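Local coordinates for protein putative sortase (Streptococcus pneumoniae, PDB 2W1K) that probably acts as a transpeptidase of the sortase C class, joining pilin subunits covalently during assembly of the pneumococcal pilus, at residues A[103-114]-A[165-176]; A[126-134]-A[143-151]. All blocks are in the same frame, centred on the assembly; numbering follows the deposited sequence.

Both contacts belong to the mixed sheet of the sortase beta-barrel, with centres about 11 Å apart. Contact 1 pairs two parallel strands, and contact 2 is an antiparallel hairpin with the turn that leads into it. Two salt bridges join them: R107 NH2 meets E151 OE2 at 2.8 Å, and R114 NH2 meets D126 OD1 at 3.0 Å. Between them, M170 CB packs 3.6 Å from Y145 CE2. The probable active site lies at the C-terminal end of contact 1, where C175 SG stands 5.9 Å from H113 ND1, as befits the cysteine and histidine of a sortase. In contact 2 the V143 side chain is about 4 Å from a MES molecule, probably from the crystallisation liquor.

Contact 1. Residues A[103-114]-A[165-176]; sequences GTGIRSVIAGHR and SSKNIMTLITCD
R107 and V109 lie beside I169, T171 and I173 in a pair of neighbouring parallel strands of the sortase beta-barrel, 106-111 and 168-176, whose directions diverge by 21°. The second strand carries T171-C175, which matches the family's TLXTC signature, whose cysteine is the nucleophile in other sortases. On the face of V109 and A111, I173 supplies the bump: its CG2 drops into the notch between two side chains, 3.8 Å from V109 CG1 and 3.4 Å from A111 CB, the latter tighter than usual and perhaps slightly strained. Further along this face the extended R107 chain crosses T171, and its NE meets T171 OG1 at 2.8 Å, almost straight at 172° and in the guanidinium plane. The T171 hydroxyl is held by R107 NE and by N188, which also bonds R107 NH2.

On the face of S108 and I110, I110 lies loosely, CG1 by M170 CE and CB by L172 CD1. At the N-terminal end of the pair the N168 amide lies alongside I106, with ND2 3.5 Å from I106 CB, and donates in plane to G103 O at 2.9 Å; L101 O takes a second bond from the same nitrogen.

Near C175 the ladder gives way to side chains. In T174, chi1 of -168° swings the hydroxyl across from its own N toward G112 O, which OG1 meets at 2.7 Å. R114, whose NE is held by R123 O, bends at chi2 and crosses T174 at about a right angle, CD against T174 CG2, bringing NH1 between C175 O at 2.7 Å and D176 OD1 at 3.0 Å, the latter met on its anti lone pair.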
loop_
_atom_site.group_PDB
_atom_site.type_symbol
_atom_site.label_atom_id
_atom_site.label_comp_id
_atom_site.label_asym_id
_atom_site.label_seq_id
_atom_site.Cartn_x
_atom_site.Cartn_y
_atom_site.Cartn_z
ATOM N N GLY A 103 -13.628 -5.390 4.521
ATOM C CA GLY A 103 -14.905 -4.667 4.444
ATOM C C GLY A 103 -15.283 -4.306 3.016
ATOM O O GLY A 103 -14.405 -4.264 2.118
ATOM N N THR A 104 -16.581 -4.109 2.746
ATOM C CA THR A 104 -16.994 -3.711 1.368
ATOM C C THR A 104 -16.570 -2.263 1.094
ATOM O O THR A 104 -16.456 -1.479 2.023
ATOM C CB THR A 104 -18.504 -3.799 1.204
ATOM O OG1 THR A 104 -19.125 -3.194 2.331
ATOM C CG2 THR A 104 -18.960 -5.272 1.107
ATOM N N GLY A 105 -16.237 -1.970 -0.173
ATOM C CA GLY A 105 -16.232 -0.642 -0.645
ATOM C C GLY A 105 -14.931 -0.001 -0.207
ATOM O O GLY A 105 -14.868 1.203 -0.165
ATOM N N ILE A 106 -13.887 -0.784 0.069
ATOM C CA ILE A 106 -12.587 -0.204 0.467
ATOM C C ILE A 106 -11.684 -0.173 -0.752
ATOM O O ILE A 106 -11.494 -1.209 -1.417
ATOM C CB ILE A 106 -11.885 -1.111 1.517
ATOM C CG1 ILE A 106 -12.708 -1.200 2.807
ATOM C CG2 ILE A 106 -10.464 -0.568 1.803
ATOM C CD1 ILE A 106 -12.707 0.109 3.641
ATOM N N ARG A 107 -11.143 0.978 -1.082
ATOM C CA ARG A 107 -10.122 1.009 -2.147
ATOM C C ARG A 107 -8.905 1.753 -1.588
ATOM O O ARG A 107 -8.898 2.984 -1.526
ATOM C CB ARG A 107 -10.644 1.598 -3.456
ATOM C CG ARG A 107 -9.518 1.894 -4.584
ATOM C CD ARG A 107 -10.222 2.443 -5.869
ATOM N NE ARG A 107 -9.408 2.234 -7.071
ATOM C CZ ARG A 107 -9.704 2.739 -8.272
ATOM N NH1 ARG A 107 -10.812 3.484 -8.411
ATOM N NH2 ARG A 107 -8.885 2.489 -9.320
ATOM N N SER A 108 -7.909 1.005 -1.118
ATOM C CA SER A 108 -6.801 1.611 -0.371
ATOM C C SER A 108 -5.716 1.870 -1.441
ATOM O O SER A 108 -5.475 0.976 -2.290
ATOM C CB SER A 108 -6.243 0.622 0.675
ATOM O OG SER A 108 -5.054 1.165 1.287
ATOM N N VAL A 109 -5.102 3.070 -1.451
ATOM C CA VAL A 109 -4.174 3.462 -2.600
ATOM C C VAL A 109 -2.786 3.633 -2.018
ATOM O O VAL A 109 -2.630 4.356 -1.037
ATOM C CB VAL A 109 -4.613 4.753 -3.370
ATOM C CG1 VAL A 109 -3.693 4.955 -4.569
ATOM C CG2 VAL A 109 -6.057 4.555 -3.999
ATOM N N ILE A 110 -1.818 2.926 -2.575
ATOM C CA ILE A 110 -0.398 2.954 -2.111
ATOM C C ILE A 110 0.392 3.534 -3.341
ATOM O O ILE A 110 0.269 3.022 -4.487
ATOM C CB ILE A 110 0.163 1.543 -1.819
ATOM C CG1 ILE A 110 -0.587 0.688 -0.691
ATOM C CG2 ILE A 110 1.687 1.546 -1.475
ATOM C CD1 ILE A 110 -0.910 1.382 0.474
ATOM N N ALA A 111 1.234 4.538 -3.102
ATOM C CA ALA A 111 1.991 5.093 -4.198
ATOM C C ALA A 111 3.461 4.615 -4.203
ATOM O O ALA A 111 4.020 4.194 -3.170
ATOM C CB ALA A 111 1.892 6.653 -4.182
ATOM N N GLY A 112 4.095 4.617 -5.377
ATOM C CA GLY A 112 5.533 4.475 -5.370
ATOM C C GLY A 112 6.160 5.030 -6.610
ATOM O O GLY A 112 5.503 5.057 -7.697
ATOM N N HIS A 113 7.444 5.426 -6.479
ATOM C CA HIS A 113 8.201 5.959 -7.642
ATOM C C HIS A 113 8.471 5.036 -8.796
ATOM O O HIS A 113 8.573 3.799 -8.633
ATOM C CB HIS A 113 9.510 6.542 -7.183
ATOM C CG HIS A 113 9.358 7.871 -6.550
ATOM N ND1 HIS A 113 8.593 8.871 -7.135
ATOM C CD2 HIS A 113 9.967 8.417 -5.469
ATOM C CE1 HIS A 113 8.726 9.975 -6.418
ATOM N NE2 HIS A 113 9.579 9.731 -5.417
ATOM N N ARG A 114 8.555 5.649 -9.977
ATOM C CA ARG A 114 8.740 4.899 -11.235
ATOM C C ARG A 114 10.236 4.751 -11.586
ATOM O O ARG A 114 10.682 3.696 -12.090
ATOM C CB ARG A 114 8.076 5.628 -12.387
ATOM C CG ARG A 114 7.964 4.734 -13.615
ATOM C CD ARG A 114 7.012 3.610 -13.256
ATOM N NE ARG A 114 6.782 2.634 -14.331
ATOM C CZ ARG A 114 5.909 2.733 -15.355
ATOM N NH1 ARG A 114 5.159 3.848 -15.612
ATOM N NH2 ARG A 114 5.859 1.699 -16.193
ATOM N N SER A 165 -16.952 0.483 -6.353
ATOM C CA SER A 165 -17.622 -0.809 -6.272
ATOM C C SER A 165 -17.621 -1.313 -4.829
ATOM O O SER A 165 -16.959 -0.754 -3.995
ATOM C CB SER A 165 -16.937 -1.861 -7.187
ATOM O OG SER A 165 -15.861 -2.551 -6.524
ATOM N N SER A 166 -18.334 -2.400 -4.553
ATOM C CA SER A 166 -18.405 -2.905 -3.205
ATOM C C SER A 166 -17.223 -3.807 -2.939
ATOM O O SER A 166 -17.079 -4.303 -1.852
ATOM C CB SER A 166 -19.718 -3.677 -2.991
ATOM O OG SER A 166 -19.639 -4.769 -3.838
ATOM N N LYS A 167 -16.333 -3.976 -3.898
ATOM C CA LYS A 167 -15.151 -4.793 -3.716
ATOM C C LYS A 167 -14.181 -4.217 -2.693
ATOM O O LYS A 167 -14.198 -3.047 -2.377
ATOM C CB LYS A 167 -14.403 -4.955 -5.091
ATOM C CG LYS A 167 -15.222 -5.826 -6.094
ATOM C CD LYS A 167 -14.433 -6.101 -7.346
ATOM C CE LYS A 167 -15.184 -6.993 -8.368
ATOM N NZ LYS A 167 -15.414 -8.443 -7.862
ATOM N N ASN A 168 -13.256 -5.058 -2.283
ATOM C CA ASN A 168 -12.185 -4.669 -1.418
ATOM C C ASN A 168 -10.915 -4.652 -2.294
ATOM O O ASN A 168 -10.486 -5.708 -2.777
ATOM C CB ASN A 168 -12.066 -5.633 -0.226
ATOM C CG ASN A 168 -11.052 -5.168 0.805
ATOM O OD1 ASN A 168 -9.836 -5.325 0.628
ATOM N ND2 ASN A 168 -11.544 -4.616 1.918
ATOM N N ILE A 169 -10.308 -3.468 -2.436
ATOM C CA ILE A 169 -9.306 -3.242 -3.458
ATOM C C ILE A 169 -8.078 -2.600 -2.887
ATOM O O ILE A 169 -8.181 -1.822 -1.945
ATOM C CB ILE A 169 -9.879 -2.284 -4.522
ATOM C CG1 ILE A 169 -11.211 -2.840 -5.086
ATOM C CG2 ILE A 169 -8.860 -2.024 -5.643
ATOM C CD1 ILE A 169 -11.131 -4.132 -6.024
ATOM N N MET A 170 -6.924 -2.965 -3.418
ATOM C CA MET A 170 -5.721 -2.203 -3.179
ATOM C C MET A 170 -5.272 -1.675 -4.539
ATOM O O MET A 170 -5.167 -2.510 -5.505
ATOM C CB MET A 170 -4.585 -3.073 -2.626
ATOM C CG MET A 170 -3.301 -2.257 -2.336
ATOM S SD MET A 170 -2.109 -3.243 -1.435
ATOM C CE MET A 170 -2.685 -2.897 0.241
ATOM N N THR A 171 -5.113 -0.350 -4.655
ATOM C CA THR A 171 -4.732 0.225 -5.972
ATOM C C THR A 171 -3.308 0.759 -5.851
ATOM O O THR A 171 -2.972 1.473 -4.868
ATOM C CB THR A 171 -5.670 1.354 -6.443
ATOM O OG1 THR A 171 -7.002 0.815 -6.621
ATOM C CG2 THR A 171 -5.158 2.079 -7.770
ATOM N N LEU A 172 -2.425 0.299 -6.759
ATOM C CA LEU A 172 -1.027 0.783 -6.846
ATOM C C LEU A 172 -0.971 1.974 -7.831
ATOM O O LEU A 172 -1.502 1.896 -8.950
ATOM C CB LEU A 172 -0.115 -0.332 -7.323
ATOM C CG LEU A 172 0.373 -1.307 -6.244
ATOM C CD1 LEU A 172 -0.319 -1.462 -4.887
ATOM C CD2 LEU A 172 1.067 -2.569 -6.664
ATOM N N ILE A 173 -0.309 3.073 -7.434
ATOM C CA ILE A 173 -0.217 4.212 -8.353
ATOM C C ILE A 173 1.241 4.622 -8.530
ATOM O O ILE A 173 1.990 4.693 -7.564
ATOM C CB ILE A 173 -1.023 5.464 -7.831
ATOM C CG1 ILE A 173 -0.968 6.576 -8.913
ATOM C CG2 ILE A 173 -0.487 5.906 -6.420
ATOM C CD1 ILE A 173 -1.985 7.747 -8.670
ATOM N N THR A 174 1.609 4.935 -9.775
ATOM C CA THR A 174 2.950 5.408 -10.085
ATOM C C THR A 174 2.871 6.288 -11.275
ATOM O O THR A 174 1.780 6.427 -11.830
ATOM C CB THR A 174 3.946 4.243 -10.342
ATOM O OG1 THR A 174 5.262 4.758 -10.371
ATOM C CG2 THR A 174 3.690 3.456 -11.671
ATOM N N CYS A 175 4.018 6.914 -11.659
ATOM C CA CYS A 175 4.014 7.867 -12.773
ATOM C C CYS A 175 4.163 7.173 -14.141
ATOM O O CYS A 175 4.792 6.124 -14.269
ATOM C CB CYS A 175 5.050 8.984 -12.534
ATOM S SG CYS A 175 4.482 10.060 -11.208
ATOM N N ASP A 176 3.559 7.734 -15.167
ATOM C CA ASP A 176 3.649 7.113 -16.482
ATOM C C ASP A 176 3.448 8.238 -17.545
ATOM O O ASP A 176 2.694 9.186 -17.334
ATOM C CB ASP A 176 2.572 6.020 -16.541
ATOM C CG ASP A 176 2.561 5.226 -17.842
ATOM O OD1 ASP A 176 3.463 4.376 -18.065
ATOM O OD2 ASP A 176 1.624 5.459 -18.667
HETATM O O HOH W 1 3.954 1.923 -18.976
#

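Contact 2. Residues A[126-134]-A[143-151]; sequences DQLKVGDAL and VEYQMMDTE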
loop_
_atom_site.group_PDB
_atom_site.type_symbol
_atom_site.label_atom_id
_atom_site.label_comp_id
_atom_site.label_asym_id
_atom_site.label_seq_id
_atom_site.Cartn_x
_atom_site.Cartn_y
_atom_site.Cartn_z
ATOM N N ASP A 126 3.981 -2.092 -14.908
ATOM C CA ASP A 126 3.284 -2.255 -16.237
ATOM C C ASP A 126 3.386 -3.720 -16.728
ATOM O O ASP A 126 2.656 -4.132 -17.608
ATOM C CB ASP A 126 3.867 -1.323 -17.296
ATOM C CG ASP A 126 5.359 -1.522 -17.474
ATOM O OD1 ASP A 126 6.156 -1.238 -16.572
ATOM O OD2 ASP A 126 5.774 -2.011 -18.512
ATOM N N GLN A 127 4.284 -4.497 -16.128
ATOM C CA GLN A 127 4.407 -5.921 -16.410
ATOM C C GLN A 127 3.377 -6.911 -15.790
ATOM O O GLN A 127 3.336 -8.068 -16.203
ATOM C CB GLN A 127 5.758 -6.324 -15.929
ATOM C CG GLN A 127 6.825 -5.817 -16.839
ATOM C CD GLN A 127 8.213 -6.094 -16.324
ATOM O OE1 GLN A 127 9.152 -5.403 -16.692
ATOM N NE2 GLN A 127 8.356 -7.121 -15.459
ATOM N N LEU A 128 2.625 -6.462 -14.777
ATOM C CA LEU A 128 1.709 -7.258 -14.034
ATOM C C LEU A 128 0.612 -7.743 -14.952
ATOM O O LEU A 128 0.122 -6.941 -15.790
ATOM C CB LEU A 128 1.098 -6.429 -12.899
ATOM C CG LEU A 128 2.045 -6.210 -11.719
ATOM C CD1 LEU A 128 1.520 -5.053 -10.808
ATOM C CD2 LEU A 128 2.210 -7.558 -11.007
ATOM N N LYS A 129 0.234 -9.029 -14.788
ATOM C CA LYS A 129 -0.797 -9.683 -15.620
ATOM C C LYS A 129 -1.886 -10.029 -14.639
ATOM O O LYS A 129 -1.575 -10.189 -13.458
ATOM C CB LYS A 129 -0.281 -10.999 -16.177
ATOM C CG LYS A 129 0.962 -10.921 -17.095
ATOM C CD LYS A 129 0.633 -10.559 -18.594
ATOM C CE LYS A 129 1.931 -10.084 -19.394
ATOM N NZ LYS A 129 1.961 -10.322 -20.910
ATOM N N VAL A 130 -3.132 -10.183 -15.132
ATOM C CA VAL A 130 -4.296 -10.417 -14.307
ATOM C C VAL A 130 -4.015 -11.721 -13.509
ATOM O O VAL A 130 -3.516 -12.680 -14.073
ATOM C CB VAL A 130 -5.496 -10.650 -15.208
ATOM C CG1 VAL A 130 -6.704 -11.184 -14.438
ATOM C CG2 VAL A 130 -5.827 -9.380 -16.063
ATOM N N GLY A 131 -4.274 -11.757 -12.209
ATOM C CA GLY A 131 -4.000 -12.973 -11.400
ATOM C C GLY A 131 -2.698 -12.857 -10.587
ATOM O O GLY A 131 -2.522 -13.529 -9.574
ATOM N N ASP A 132 -1.780 -11.984 -10.969
ATOM C CA ASP A 132 -0.558 -11.971 -10.251
ATOM C C ASP A 132 -0.862 -11.597 -8.815
ATOM O O ASP A 132 -1.783 -10.796 -8.517
ATOM C CB ASP A 132 0.417 -10.963 -10.884
ATOM C CG ASP A 132 1.064 -11.499 -12.167
ATOM O OD1 ASP A 132 0.869 -12.711 -12.481
ATOM O OD2 ASP A 132 1.829 -10.729 -12.791
ATOM N N ALA A 133 -0.040 -12.132 -7.910
ATOM C CA ALA A 133 -0.317 -12.037 -6.468
ATOM C C ALA A 133 0.412 -10.822 -5.861
ATOM O O ALA A 133 1.462 -10.407 -6.377
ATOM C CB ALA A 133 0.127 -13.354 -5.798
ATOM N N LEU A 134 -0.149 -10.254 -4.795
ATOM C CA LEU A 134 0.471 -9.214 -3.980
ATOM C C LEU A 134 0.147 -9.723 -2.582
ATOM O O LEU A 134 -1.002 -10.153 -2.300
ATOM C CB LEU A 134 -0.253 -7.891 -4.270
ATOM C CG LEU A 134 0.129 -6.648 -3.454
ATOM C CD1 LEU A 134 -0.070 -5.285 -4.175
ATOM C CD2 LEU A 134 -0.580 -6.599 -2.104
ATOM N N VAL A 143 -2.157 -10.501 4.001
ATOM C CA VAL A 143 -3.438 -10.441 3.258
ATOM C C VAL A 143 -2.986 -10.713 1.845
ATOM O O VAL A 143 -1.959 -10.172 1.427
ATOM C CB VAL A 143 -4.055 -9.046 3.329
ATOM C CG1 VAL A 143 -5.304 -8.956 2.497
ATOM C CG2 VAL A 143 -4.282 -8.671 4.836
ATOM N N GLU A 144 -3.751 -11.510 1.126
ATOM C CA GLU A 144 -3.407 -11.851 -0.247
ATOM C C GLU A 144 -4.379 -11.129 -1.181
ATOM O O GLU A 144 -5.568 -11.098 -0.890
ATOM C CB GLU A 144 -3.432 -13.411 -0.473
ATOM C CG GLU A 144 -3.108 -13.641 -1.965
ATOM C CD GLU A 144 -3.234 -15.091 -2.356
ATOM O OE1 GLU A 144 -3.140 -15.966 -1.456
ATOM O OE2 GLU A 144 -3.417 -15.354 -3.567
ATOM N N TYR A 145 -3.857 -10.517 -2.248
ATOM C CA TYR A 145 -4.679 -9.904 -3.343
ATOM C C TYR A 145 -4.277 -10.450 -4.713
ATOM O O TYR A 145 -3.244 -11.016 -4.894
ATOM C CB TYR A 145 -4.367 -8.370 -3.393
ATOM C CG TYR A 145 -4.807 -7.546 -2.177
ATOM C CD1 TYR A 145 -4.084 -7.544 -0.974
ATOM C CD2 TYR A 145 -5.917 -6.741 -2.255
ATOM C CE1 TYR A 145 -4.504 -6.748 0.093
ATOM C CE2 TYR A 145 -6.330 -5.943 -1.207
ATOM C CZ TYR A 145 -5.621 -5.925 -0.028
ATOM O OH TYR A 145 -6.086 -5.040 1.007
ATOM N N GLN A 146 -5.082 -10.214 -5.721
ATOM C CA GLN A 146 -4.715 -10.614 -6.983
ATOM C C GLN A 146 -5.039 -9.498 -8.013
ATOM O O GLN A 146 -6.084 -8.813 -7.943
ATOM C CB GLN A 146 -5.357 -11.959 -7.319
ATOM C CG GLN A 146 -6.799 -11.847 -7.512
ATOM C CD GLN A 146 -7.383 -13.129 -8.110
ATOM O OE1 GLN A 146 -6.676 -14.163 -8.306
ATOM N NE2 GLN A 146 -8.668 -13.066 -8.396
ATOM N N MET A 147 -4.102 -9.322 -8.942
ATOM C CA MET A 147 -4.266 -8.305 -9.999
ATOM C C MET A 147 -5.502 -8.510 -10.847
ATOM O O MET A 147 -5.731 -9.631 -11.423
ATOM C CB MET A 147 -3.012 -8.209 -10.806
ATOM C CG MET A 147 -2.870 -6.850 -11.582
ATOM S SD MET A 147 -3.745 -7.010 -13.117
ATOM C CE MET A 147 -2.850 -5.882 -14.203
ATOM N N MET A 148 -6.321 -7.459 -10.869
ATOM C CA MET A 148 -7.573 -7.449 -11.589
ATOM C C MET A 148 -7.503 -6.671 -12.914
ATOM O O MET A 148 -7.917 -7.203 -13.970
ATOM C CB MET A 148 -8.695 -6.834 -10.758
ATOM C CG MET A 148 -9.053 -7.572 -9.502
ATOM S SD MET A 148 -9.905 -9.140 -9.799
ATOM C CE MET A 148 -8.537 -10.318 -9.894
ATOM N N ASP A 149 -7.013 -5.419 -12.896
ATOM C CA ASP A 149 -7.051 -4.604 -14.120
ATOM C C ASP A 149 -6.187 -3.346 -13.884
ATOM O O ASP A 149 -5.600 -3.195 -12.784
ATOM C CB ASP A 149 -8.517 -4.257 -14.555
ATOM C CG ASP A 149 -9.222 -3.326 -13.559
ATOM O OD1 ASP A 149 -8.565 -2.664 -12.733
ATOM O OD2 ASP A 149 -10.469 -3.269 -13.552
ATOM N N THR A 150 -6.083 -2.476 -14.898
ATOM C CA THR A 150 -5.305 -1.252 -14.805
ATOM C C THR A 150 -6.029 -0.064 -15.417
ATOM O O THR A 150 -6.978 -0.181 -16.161
ATOM C CB THR A 150 -3.906 -1.432 -15.421
ATOM O OG1 THR A 150 -4.030 -1.479 -16.843
ATOM C CG2 THR A 150 -3.326 -2.777 -15.016
ATOM N N GLU A 151 -5.598 1.124 -15.047
ATOM C CA GLU A 151 -6.060 2.343 -15.695
ATOM C C GLU A 151 -4.951 3.327 -15.852
ATOM O O GLU A 151 -3.965 3.303 -15.097
ATOM C CB GLU A 151 -7.112 3.019 -14.832
ATOM C CG GLU A 151 -8.028 2.052 -14.259
ATOM C CD GLU A 151 -8.925 2.661 -13.173
ATOM O OE1 GLU A 151 -9.514 3.736 -13.437
ATOM O OE2 GLU A 151 -9.059 2.054 -12.075
#
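L134 and Y145 form the hydrogen-bonded pair of a beta hairpin made by strands 133-137 and 141-153, and their side chains lie side by side, L134 CD2 3.8 Å from Y145 CD1. Y145 N donates to L134 O at 2.9 Å, and the return bond from L134 N to Y145 O is longer. Next along the ladder A133 and Q146 make a non-hydrogen-bonded pair.

Packing is tightest where M147 meets the type II turn K129-D132. Its CG stands anti to the backbone N (chi1 -159°) and the chain then bends at chi2, which sets SD against the turn, 3.7 Å from V130 CA, and lays CE 3.5 Å from L128 O. Two backbone bonds tie the turn to M147: G131 N gives a 2.7 Å bond to M147 O, and M147 N a 2.8 Å bond to D132 O. Glycine suits the third position of the turn, where phi is positive. D132 also braces the turn from within, its OD2 taking the N-H of K129 from above the carboxylate plane.

The outer side is looser. V130 is exposed, with CG1 by M147 O and CG2 by M148 O; K129 is exposed too, and its CB points away from 143-151. M148, modelled in two conformers, starts a classic beta bulge with D149 opposite N188.

Inward, L134 rests on L67 and I69 of strand 65-69 and on L172 of strand 168-176. L128 reaches V187 and F189, while the Y145 hydroxyl bonds R191. Strand 141-153 is flanked by 133-137 and by antiparallel 183-196, to which E144, Q146 and M148 bond through their backbones (V192 and A193, E190, N188).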